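Local atomic coordinates of transcriptional regulator (Vibrio virus VP882, PDB entry 7DWM), a protein that probably binds DNA as a LuxR-type transcriptional regulator and holds the small molecule 3,5-dimethylpyrazin-2-ol in its PAS-domain pocket. Residues E165-F170 / G183-S188. Residues are numbered along the deposited sequence; the frame is centred on the assembly and turned at random.
Sequences EELVLF and GMLGRS
Glu165 OE2 is gripped twice, by a salt bridge from Lys202 NZ and a hydrogen bond from Thr162 N, while Glu165 OE1 forms a second salt bridge, with Arg198 NH2; the carboxylate of this buried residue is thus held by helix 189-203 and by the backbone of Thr162, and two and three residues on, Leu167 and Val168 meet Leu185. The contact itself is wholly apolar and rests on the fork of Leu185, whose two methyls each take a different partner. Leu185 CD2 meets Leu167 CD2 at 3.6 Å, end methyl against end methyl, with the two leucine side chains set at a slant to each other. Leu185 CD1 reaches Val168 CG2 at 4.0 Å, and here the side chains lie roughly perpendicular. With CG beside its own backbone N and anti to the carbonyl carbon (chi1 -45°), Leu185 sends the fork across to the neighbouring helix; on Val168 the touching branch is likewise the one beside the backbone N. The backbones stay well apart, Val168 CA to Leu185 CA being 8.7 Å. In the LuxR-type helix-turn-helix domain, this joins helix 163-172 to the last turn of helix 178-185, just ahead of helix 189-203, which by family analogy would be the DNA-recognition helix. Helix 189-203 packs against both sides of the contact, with Ile192 on Leu185, and Ile196 and Ile199 on Val168, while Pro225 and Leu142 of the second subunit pack on Leu167. Beyond Leu185 the chain turns through a Schellman motif: Gly186 takes a positive phi (64°), and Gly186 N bonds back to Gly183 O at 3.3 Å. Two residues on, Ser188 occupies the N-cap of helix 189-203.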
loop_
_atom_site.group_PDB
_atom_site.type_symbol
_atom_site.label_atom_id
_atom_site.label_comp_id
_atom_site.label_asym_id
_atom_site.label_seq_id
_atom_site.Cartn_x
_atom_site.Cartn_y
_atom_site.Cartn_z
ATOM N N GLU A 165 -22.184 8.317 -14.169
ATOM C CA GLU A 165 -21.056 8.844 -14.929
ATOM C C GLU A 165 -19.747 8.617 -14.189
ATOM O O GLU A 165 -18.722 8.303 -14.805
ATOM C CB GLU A 165 -21.265 10.331 -15.215
ATOM C CG GLU A 165 -22.251 10.597 -16.348
ATOM C CD GLU A 165 -22.805 12.011 -16.335
ATOM O OE1 GLU A 165 -23.714 12.294 -17.143
ATOM O OE2 GLU A 165 -22.334 12.841 -15.526
ATOM N N GLU A 166 -19.765 8.764 -12.862
ATOM C CA GLU A 166 -18.579 8.462 -12.069
ATOM C C GLU A 166 -18.181 6.997 -12.206
ATOM O O GLU A 166 -16.993 6.681 -12.340
ATOM C CB GLU A 166 -18.816 8.831 -10.605
ATOM C CG GLU A 166 -18.654 10.319 -10.323
ATOM C CD GLU A 166 -18.548 10.633 -8.843
ATOM O OE1 GLU A 166 -19.100 9.864 -8.027
ATOM O OE2 GLU A 166 -17.915 11.652 -8.496
ATOM N N LEU A 167 -19.159 6.087 -12.171
ATOM C CA LEU A 167 -18.856 4.666 -12.352
ATOM C C LEU A 167 -18.256 4.406 -13.732
ATOM O O LEU A 167 -17.229 3.718 -13.872
ATOM C CB LEU A 167 -20.124 3.837 -12.160
ATOM C CG LEU A 167 -20.262 3.026 -10.871
ATOM C CD1 LEU A 167 -20.495 3.946 -9.689
ATOM C CD2 LEU A 167 -21.397 2.025 -10.990
ATOM N N VAL A 168 -18.907 4.942 -14.768
ATOM C CA VAL A 168 -18.448 4.749 -16.139
ATOM C C VAL A 168 -17.025 5.264 -16.300
ATOM O O VAL A 168 -16.189 4.613 -16.932
ATOM C CB VAL A 168 -19.414 5.430 -17.129
ATOM C CG1 VAL A 168 -18.806 5.478 -18.524
ATOM C CG2 VAL A 168 -20.746 4.698 -17.154
ATOM N N LEU A 169 -16.722 6.429 -15.726
ATOM C CA LEU A 169 -15.378 6.980 -15.860
ATOM C C LEU A 169 -14.358 6.174 -15.061
ATOM O O LEU A 169 -13.229 5.970 -15.523
ATOM C CB LEU A 169 -15.364 8.447 -15.428
ATOM C CG LEU A 169 -14.042 9.171 -15.692
ATOM C CD1 LEU A 169 -13.781 9.207 -17.183
ATOM C CD2 LEU A 169 -14.075 10.572 -15.113
ATOM N N PHE A 170 -14.726 5.738 -13.850
ATOM C CA PHE A 170 -13.859 4.861 -13.069
ATOM C C PHE A 170 -13.419 3.661 -13.890
ATOM O O PHE A 170 -12.239 3.292 -13.895
ATOM C CB PHE A 170 -14.579 4.403 -11.794
ATOM C CG PHE A 170 -13.708 3.607 -10.849
ATOM C CD1 PHE A 170 -13.613 2.227 -10.961
ATOM C CD2 PHE A 170 -12.985 4.244 -9.853
ATOM C CE1 PHE A 170 -12.811 1.502 -10.097
ATOM C CE2 PHE A 170 -12.184 3.523 -8.987
ATOM C CZ PHE A 170 -12.096 2.152 -9.110
ATOM N N GLY A 183 -21.651 -4.512 -19.653
ATOM C CA GLY A 183 -21.783 -5.756 -18.911
ATOM C C GLY A 183 -21.748 -5.540 -17.410
ATOM O O GLY A 183 -22.588 -6.060 -16.672
ATOM N N MET A 184 -20.768 -4.764 -16.938
ATOM C CA MET A 184 -20.575 -4.589 -15.500
ATOM C C MET A 184 -21.751 -3.878 -14.838
ATOM O O MET A 184 -22.055 -4.151 -13.672
ATOM C CB MET A 184 -19.280 -3.825 -15.230
ATOM C CG MET A 184 -18.044 -4.497 -15.791
ATOM S SD MET A 184 -16.573 -3.469 -15.645
ATOM C CE MET A 184 -15.921 -4.060 -14.087
ATOM N N LEU A 185 -22.419 -2.970 -15.546
ATOM C CA LEU A 185 -23.541 -2.232 -14.975
ATOM C C LEU A 185 -24.894 -2.759 -15.438
ATOM O O LEU A 185 -25.927 -2.231 -15.014
ATOM C CB LEU A 185 -23.437 -0.738 -15.312
ATOM C CG LEU A 185 -22.094 -0.015 -15.176
ATOM C CD1 LEU A 185 -22.289 1.475 -15.404
ATOM C CD2 LEU A 185 -21.456 -0.272 -13.819
ATOM N N GLY A 186 -24.915 -3.788 -16.276
ATOM C CA GLY A 186 -26.172 -4.392 -16.693
ATOM C C GLY A 186 -27.074 -3.480 -17.496
ATOM O O GLY A 186 -28.301 -3.532 -17.343
ATOM N N ARG A 187 -26.497 -2.652 -18.359
ATOM C CA ARG A 187 -27.265 -1.831 -19.281
ATOM C C ARG A 187 -26.762 -2.086 -20.693
ATOM O O ARG A 187 -25.718 -2.710 -20.902
ATOM C CB ARG A 187 -27.172 -0.339 -18.930
ATOM C CG ARG A 187 -27.594 -0.016 -17.503
ATOM C CD ARG A 187 -29.112 0.061 -17.365
ATOM N NE ARG A 187 -29.701 1.057 -18.257
ATOM C CZ ARG A 187 -30.483 2.052 -17.851
ATOM N NH1 ARG A 187 -30.973 2.916 -18.731
ATOM N NH2 ARG A 187 -30.776 2.185 -16.564
ATOM N N SER A 188 -27.468 -1.555 -21.678
ATOM C CA SER A 188 -27.050 -1.795 -23.075
ATOM C C SER A 188 -25.825 -0.954 -23.420
ATOM O O SER A 188 -25.609 0.057 -22.792
ATOM C CB SER A 188 -28.175 -1.514 -24.004
ATOM O OG SER A 188 -28.103 -0.197 -24.492
#